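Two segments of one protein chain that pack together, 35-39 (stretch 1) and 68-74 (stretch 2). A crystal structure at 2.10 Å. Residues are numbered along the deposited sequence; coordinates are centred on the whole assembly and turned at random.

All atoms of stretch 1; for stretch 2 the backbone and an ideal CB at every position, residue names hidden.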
# COMPACT_ATOMS: atom_id res chain seq x y z
N ALA A 35 13.02 10.12 30.71
CA ALA A 35 11.60 9.95 31.06
C ALA A 35 11.01 8.79 30.24
O ALA A 35 10.91 8.91 29.02
CB ALA A 35 10.81 11.23 30.80
N ASP A 36 10.65 7.69 30.90
CA ASP A 36 9.90 6.61 30.27
C ASP A 36 8.56 7.20 29.79
O ASP A 36 8.10 8.21 30.29
CB ASP A 36 9.67 5.45 31.25
CG ASP A 36 10.97 4.77 31.72
OD1 ASP A 36 12.08 4.98 31.13
OD2 ASP A 36 10.86 3.96 32.66
N SER A 37 7.97 6.59 28.77
CA SER A 37 6.80 7.12 28.15
C SER A 37 5.77 6.06 27.77
O SER A 37 6.00 4.84 27.72
CB SER A 37 7.19 7.88 26.87
OG SER A 37 7.83 7.03 26.00
N PHE A 38 4.58 6.56 27.54
CA PHE A 38 3.47 5.75 27.17
C PHE A 38 2.62 6.48 26.15
O PHE A 38 2.56 7.72 26.11
CB PHE A 38 2.64 5.34 28.39
CG PHE A 38 2.00 6.49 29.13
CD1 PHE A 38 0.72 6.95 28.77
CD2 PHE A 38 2.65 7.08 30.21
CE1 PHE A 38 0.11 8.02 29.46
CE2 PHE A 38 2.03 8.17 30.91
CZ PHE A 38 0.76 8.63 30.52
N ASP A 39 1.95 5.64 25.37
CA ASP A 39 1.07 6.03 24.31
C ASP A 39 -0.06 5.01 24.09
O ASP A 39 0.23 3.84 23.89
CB ASP A 39 1.93 6.16 23.08
CG ASP A 39 1.61 7.35 22.34
OD1 ASP A 39 0.65 7.21 21.54
OD2 ASP A 39 2.27 8.41 22.63
N UNK A 68 3.05 -0.73 36.13
CA UNK A 68 4.31 -0.75 35.38
C UNK A 68 4.92 0.65 35.18
O UNK A 68 6.11 0.78 34.83
CB UNK A 68 4.08 -1.40 34.02
N UNK A 69 4.15 1.69 35.45
CA UNK A 69 4.61 3.07 35.29
C UNK A 69 3.68 4.01 36.03
O UNK A 69 2.46 3.82 35.99
CB UNK A 69 4.69 3.45 33.81
N UNK A 70 4.27 5.04 36.63
CA UNK A 70 3.57 6.09 37.34
C UNK A 70 3.94 7.39 36.64
O UNK A 70 5.11 7.68 36.48
CB UNK A 70 3.93 6.12 38.83
N UNK A 71 2.97 8.18 36.21
CA UNK A 71 3.26 9.40 35.48
C UNK A 71 2.11 10.36 35.32
O UNK A 71 1.20 10.38 36.11
CB UNK A 71 3.78 9.04 34.09
N UNK A 72 2.16 11.14 34.25
CA UNK A 72 1.26 12.25 34.02
C UNK A 72 0.90 12.18 32.55
O UNK A 72 1.77 12.05 31.69
CB UNK A 72 1.88 13.59 34.40
N UNK A 73 -0.40 12.29 32.27
CA UNK A 73 -0.90 12.42 30.89
C UNK A 73 -0.49 13.83 30.40
O UNK A 73 -0.88 14.86 31.00
CB UNK A 73 -2.41 12.22 30.82
N UNK A 74 0.36 13.85 29.39
CA UNK A 74 0.82 15.10 28.84
C UNK A 74 -0.08 15.60 27.74
O UNK A 74 -0.17 16.78 27.51
CB UNK A 74 2.25 14.95 28.32

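The two strands cross at 65°, and their axes come no closer than 8.7 Å, too far apart for backbone pairing, so side chains must fill the gap. What stretch 1 offers is mostly apolar: the ring of Phe38, whose CA-to-CB bond points toward stretch 2, and the CB of Asp36.

Position 68 lies at the margin. Its ideal CB has nothing of stretch 1 within 5.5 Å, so stretch 1 sets no constraint and many side chains would suit. It is Val68, which makes no contact across the gap.

At position 69 the CA-to-CB bond points toward stretch 1, yet the ideal CB again finds no neighbour within 5.5 Å. The CA of position 69 lies 8.1 Å from the CA of Asp36, and a side chain has to be long to bridge that space. Beyond it lie the CB of Asp36, the carbonyl oxygen of Ser37 and one border of the Phe38 ring. An unbranched apolar chain such as methionine would suit; a long polar chain could also approach the carbonyl. The residue is Met69. With chi1 and chi2 both t, it extends across the gap, and chi3 in m brings Met69 CE to 3.5 Å from Asp36 CB and 3.6 Å from Ser37 O. Met69 SD lies 3.8 Å from Phe38 CD2, at the edge of the ring, an apolar and sulfur-aromatic contact.

Position 70 points away from stretch 1, which leaves the choice open. It is Thr70, whose OG1 is hydrogen-bonded elsewhere in the structure.

Position 71 points toward stretch 1, and an ideal CB there would sit 3.7 Å from Phe38 CE2, in contact with the ring, so a small residue suits, alanine or glycine. The phi/psi of -166/-153 tips the choice to glycine, and the residue is Gly71.

Position 72 points away, so many side chains would serve. It is Ile72; its contribution comes from the backbone, with Ile72 O 3.8 Å from Phe38 CZ.

At position 73 the CA-to-CB bond runs sideways, and the ideal CB of position 73 is 4.8 Å from Phe38 CZ. A medium-sized aliphatic residue such as valine, leucine or isoleucine could reach the ring. Ile73, with chi1 in m, places Ile73 CG1 4.1 Å from Phe38 CZ, near the plane of the ring at its edge.

Position 74, also sideways, has room for a CB and could accept several residues; it is Gly74, without contact.

Stretch 2 (68-74) VMTGIIG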
# COMPACT_ATOMS: atom_id res chain seq x y z
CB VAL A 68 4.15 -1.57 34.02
CG1 VAL A 68 3.63 -3.02 34.31
CG2 VAL A 68 3.19 -0.93 33.03
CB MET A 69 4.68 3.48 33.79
CG MET A 69 5.48 4.77 33.47
SD MET A 69 5.59 5.09 31.62
CE MET A 69 6.62 3.73 31.12
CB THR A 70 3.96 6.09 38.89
OG1 THR A 70 3.76 4.76 39.40
CG2 THR A 70 3.12 7.09 39.71
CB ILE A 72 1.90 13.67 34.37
CG1 ILE A 72 2.33 13.74 35.83
CG2 ILE A 72 0.91 14.85 34.14
CD1 ILE A 72 3.64 13.09 36.08
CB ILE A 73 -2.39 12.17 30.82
CG1 ILE A 73 -2.67 10.74 31.31
CG2 ILE A 73 -2.99 12.32 29.33
CD1 ILE A 73 -4.09 10.42 31.40
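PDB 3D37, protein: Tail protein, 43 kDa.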